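Local atomic coordinates of short chain dehydrogenase (Leptospira borgpetersenii serovar Hardjo-bovis, PDB entry 6UH2), a protein that binds NAD+ in a Rossmann-type fold and probably acts as a short-chain oxidoreductase on CH-OH groups. Residues D92-C97 and F126-Y131. Numbering follows the deposited sequence.
With NAD (nicotinamide-adenine-dinucleotide), chain D.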
loop_
_atom_site.group_PDB
_atom_site.type_symbol
_atom_site.label_atom_id
_atom_site.label_comp_id
_atom_site.label_asym_id
_atom_site.label_seq_id
_atom_site.Cartn_x
_atom_site.Cartn_y
_atom_site.Cartn_z
ATOM N N ASP B 92 17.390 -9.080 -6.773
ATOM C CA ASP B 92 17.091 -8.398 -5.525
ATOM C C ASP B 92 15.608 -8.410 -5.212
ATOM O O ASP B 92 15.225 -8.293 -4.045
ATOM C CB ASP B 92 17.563 -6.945 -5.588
ATOM C CG ASP B 92 19.030 -6.834 -5.879
ATOM O OD1 ASP B 92 19.830 -7.012 -4.942
ATOM O OD2 ASP B 92 19.386 -6.631 -7.052
ATOM N N ILE B 93 14.781 -8.551 -6.241
ATOM C CA ILE B 93 13.335 -8.434 -6.173
ATOM C C ILE B 93 12.773 -9.549 -7.034
ATOM O O ILE B 93 13.199 -9.708 -8.183
ATOM C CB ILE B 93 12.846 -7.060 -6.685
ATOM C CG1 ILE B 93 13.417 -5.924 -5.825
ATOM C CG2 ILE B 93 11.323 -6.997 -6.712
ATOM C CD1 ILE B 93 13.339 -4.564 -6.504
ATOM N N LEU B 94 11.860 -10.343 -6.468
ATOM C CA LEU B 94 11.107 -11.362 -7.201
ATOM C C LEU B 94 9.653 -10.919 -7.293
ATOM O O LEU B 94 9.016 -10.683 -6.263
ATOM C CB LEU B 94 11.183 -12.730 -6.511
ATOM C CG LEU B 94 10.156 -13.763 -7.018
ATOM C CD1 LEU B 94 10.456 -14.151 -8.475
ATOM C CD2 LEU B 94 10.092 -15.027 -6.151
ATOM N N ILE B 95 9.125 -10.820 -8.510
ATOM C CA ILE B 95 7.724 -10.462 -8.723
ATOM C C ILE B 95 7.026 -11.653 -9.365
ATOM O O ILE B 95 7.274 -11.978 -10.533
ATOM C CB ILE B 95 7.569 -9.200 -9.582
ATOM C CG1 ILE B 95 8.353 -8.036 -8.967
ATOM C CG2 ILE B 95 6.081 -8.832 -9.730
ATOM C CD1 ILE B 95 8.093 -6.712 -9.627
ATOM N N ASN B 96 6.136 -12.299 -8.604
ATOM C CA ASN B 96 5.367 -13.444 -9.097
ATOM C C ASN B 96 4.109 -12.920 -9.786
ATOM O O ASN B 96 2.998 -12.945 -9.252
ATOM C CB ASN B 96 5.037 -14.392 -7.949
ATOM C CG ASN B 96 6.236 -15.207 -7.506
ATOM O OD1 ASN B 96 6.847 -15.906 -8.311
ATOM N ND2 ASN B 96 6.591 -15.107 -6.220
ATOM N N CYS B 97 4.289 -12.431 -10.995
ATOM C CA CYS B 97 3.179 -11.803 -11.692
ATOM C C CYS B 97 2.411 -12.776 -12.572
ATOM O O CYS B 97 1.255 -12.503 -12.909
ATOM C CB CYS B 97 3.691 -10.611 -12.523
ATOM S SG CYS B 97 2.372 -9.513 -13.128
ATOM N N PHE B 126 4.905 -20.773 -5.589
ATOM C CA PHE B 126 5.645 -21.575 -4.617
ATOM C C PHE B 126 7.055 -21.880 -5.108
ATOM O O PHE B 126 8.036 -21.730 -4.367
ATOM C CB PHE B 126 4.903 -22.882 -4.341
ATOM C CG PHE B 126 5.813 -24.007 -3.930
ATOM C CD1 PHE B 126 6.399 -24.015 -2.673
ATOM C CD2 PHE B 126 6.078 -25.055 -4.799
ATOM C CE1 PHE B 126 7.244 -25.057 -2.295
ATOM C CE2 PHE B 126 6.913 -26.099 -4.434
ATOM C CZ PHE B 126 7.501 -26.101 -3.186
ATOM N N LEU B 127 7.168 -22.338 -6.351
ATOM C CA LEU B 127 8.447 -22.806 -6.876
ATOM C C LEU B 127 9.442 -21.657 -7.012
ATOM O O LEU B 127 10.603 -21.770 -6.591
ATOM C CB LEU B 127 8.215 -23.496 -8.219
ATOM C CG LEU B 127 9.310 -24.367 -8.814
ATOM C CD1 LEU B 127 9.521 -25.588 -7.948
ATOM C CD2 LEU B 127 8.914 -24.774 -10.227
ATOM N N LEU B 128 9.007 -20.543 -7.605
ATOM C CA LEU B 128 9.904 -19.400 -7.753
ATOM C C LEU B 128 10.267 -18.822 -6.393
ATOM O O LEU B 128 11.408 -18.401 -6.179
ATOM C CB LEU B 128 9.273 -18.325 -8.650
ATOM C CG LEU B 128 9.494 -18.460 -10.167
ATOM C CD1 LEU B 128 10.929 -18.102 -10.543
ATOM C CD2 LEU B 128 9.171 -19.877 -10.646
ATOM N N SER B 129 9.310 -18.793 -5.462
ATOM C CA SER B 129 9.623 -18.319 -4.115
ATOM C C SER B 129 10.615 -19.248 -3.434
ATOM O O SER B 129 11.510 -18.792 -2.711
ATOM C CB SER B 129 8.348 -18.188 -3.281
ATOM O OG SER B 129 7.493 -17.189 -3.822
ATOM N N GLN B 130 10.507 -20.551 -3.694
ATOM C CA GLN B 130 11.368 -21.516 -3.012
ATOM C C GLN B 130 12.808 -21.437 -3.520
ATOM O O GLN B 130 13.757 -21.423 -2.722
ATOM C CB GLN B 130 10.815 -22.934 -3.180
ATOM C CG GLN B 130 11.663 -23.995 -2.456
ATOM C CD GLN B 130 11.246 -25.417 -2.780
ATOM O OE1 GLN B 130 11.270 -25.833 -3.937
ATOM N NE2 GLN B 130 10.841 -26.166 -1.758
ATOM N N TYR B 131 12.998 -21.396 -4.842
ATOM C CA TYR B 131 14.349 -21.256 -5.373
ATOM C C TYR B 131 14.959 -19.921 -4.978
ATOM O O TYR B 131 16.153 -19.842 -4.674
ATOM C CB TYR B 131 14.352 -21.423 -6.896
ATOM C CG TYR B 131 14.440 -22.881 -7.246
ATOM C CD1 TYR B 131 15.670 -23.521 -7.363
ATOM C CD2 TYR B 131 13.290 -23.636 -7.387
ATOM C CE1 TYR B 131 15.744 -24.880 -7.636
ATOM C CE2 TYR B 131 13.354 -24.984 -7.657
ATOM C CZ TYR B 131 14.574 -25.605 -7.782
ATOM O OH TYR B 131 14.597 -26.963 -8.048
HETATM P PA NAD D . -1.956 -11.726 -18.828
HETATM O O1A NAD D . -2.827 -12.939 -19.244
HETATM O O2A NAD D . -1.906 -10.482 -19.716
HETATM O O5B NAD D . -0.416 -12.192 -18.520
HETATM C C5B NAD D . -0.078 -13.367 -17.808
HETATM C C4B NAD D . 1.314 -13.688 -18.282
HETATM O O4B NAD D . 1.685 -14.898 -17.521
HETATM C C3B NAD D . 1.388 -14.041 -19.776
HETATM O O3B NAD D . 2.492 -13.350 -20.409
HETATM C C2B NAD D . 1.688 -15.547 -19.756
HETATM O O2B NAD D . 2.469 -15.959 -20.887
HETATM C C1B NAD D . 2.396 -15.736 -18.395
HETATM N N9A NAD D . 2.335 -17.159 -18.074
HETATM C C8A NAD D . 1.280 -18.048 -18.275
HETATM N N7A NAD D . 1.611 -19.263 -17.928
HETATM C C5A NAD D . 2.937 -19.184 -17.504
HETATM C C6A NAD D . 3.847 -20.130 -17.044
HETATM N N6A NAD D . 3.528 -21.433 -16.913
HETATM N N1A NAD D . 5.075 -19.712 -16.701
HETATM C C2A NAD D . 5.407 -18.425 -16.823
HETATM N N3A NAD D . 4.609 -17.452 -17.268
HETATM C C4A NAD D . 3.380 -17.881 -17.595
HETATM O O3 NAD D . -2.358 -11.271 -17.327
HETATM P PN NAD D . -2.401 -9.842 -16.579
HETATM O O1N NAD D . -3.818 -9.220 -16.660
HETATM O O2N NAD D . -1.123 -9.088 -16.958
HETATM O O5D NAD D . -2.310 -10.478 -15.028
HETATM C C5D NAD D . -1.067 -10.463 -14.359
HETATM C C4D NAD D . -1.343 -10.894 -12.921
HETATM O O4D NAD D . -2.402 -10.062 -12.300
HETATM C C3D NAD D . -1.925 -12.307 -12.896
HETATM O O3D NAD D . -1.499 -13.005 -11.719
HETATM C C2D NAD D . -3.468 -12.122 -12.770
HETATM O O2D NAD D . -4.120 -13.201 -12.122
HETATM C C1D NAD D . -3.486 -10.847 -11.880
HETATM N N1N NAD D . -4.727 -10.008 -12.038
HETATM C C2N NAD D . -5.111 -9.536 -13.256
HETATM C C3N NAD D . -6.250 -8.776 -13.346
HETATM C C7N NAD D . -6.666 -8.270 -14.685
HETATM O O7N NAD D . -7.770 -7.759 -14.790
HETATM N N7N NAD D . -5.802 -8.389 -15.719
HETATM C C4N NAD D . -6.980 -8.504 -12.176
HETATM C C5N NAD D . -6.573 -8.995 -10.972
HETATM C C6N NAD D . -5.411 -9.761 -10.914
#
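S129 OG is hydrogen-bonded to the carbonyl O of T125, one helical turn earlier, and also takes a weak bond from the side-chain amide of N96. N96 ND2 donates to S129 OG over 3.3 Å, bent to 128° at the hydrogen; the stronger partner of N96 ND2 is N147 OD1, on neighbouring strand 144-148. This polar link joins strand 93-96, central in the parallel sheet of the Rossmann fold, to helix 111-139, which covers one face of that sheet and here runs nearly antiparallel to the strand (171°). With CG beside its own backbone N (chi1 -75°), the N96 amide spans two successive helical residues: ND2 goes to S129, while OD1 lies 3.4 Å from L128 CB. Two residues back, buried L94 points to the same helix, and its methyl CD2 sits 3.6 Å from the carbonyl O of L128 and also touches S129 CA. L128 itself also packs against F81 of helix 74-86 and against I71, a residue of the NAD+ site. Past the inverse gamma turn centred on N96, the chain brings C97 to the cofactor. C97 O accepts a hydrogen bond of 3.0 Å from O3D of the nicotinamide ribose of NAD. C97 SG lies 3.8 Å from NAD C5D.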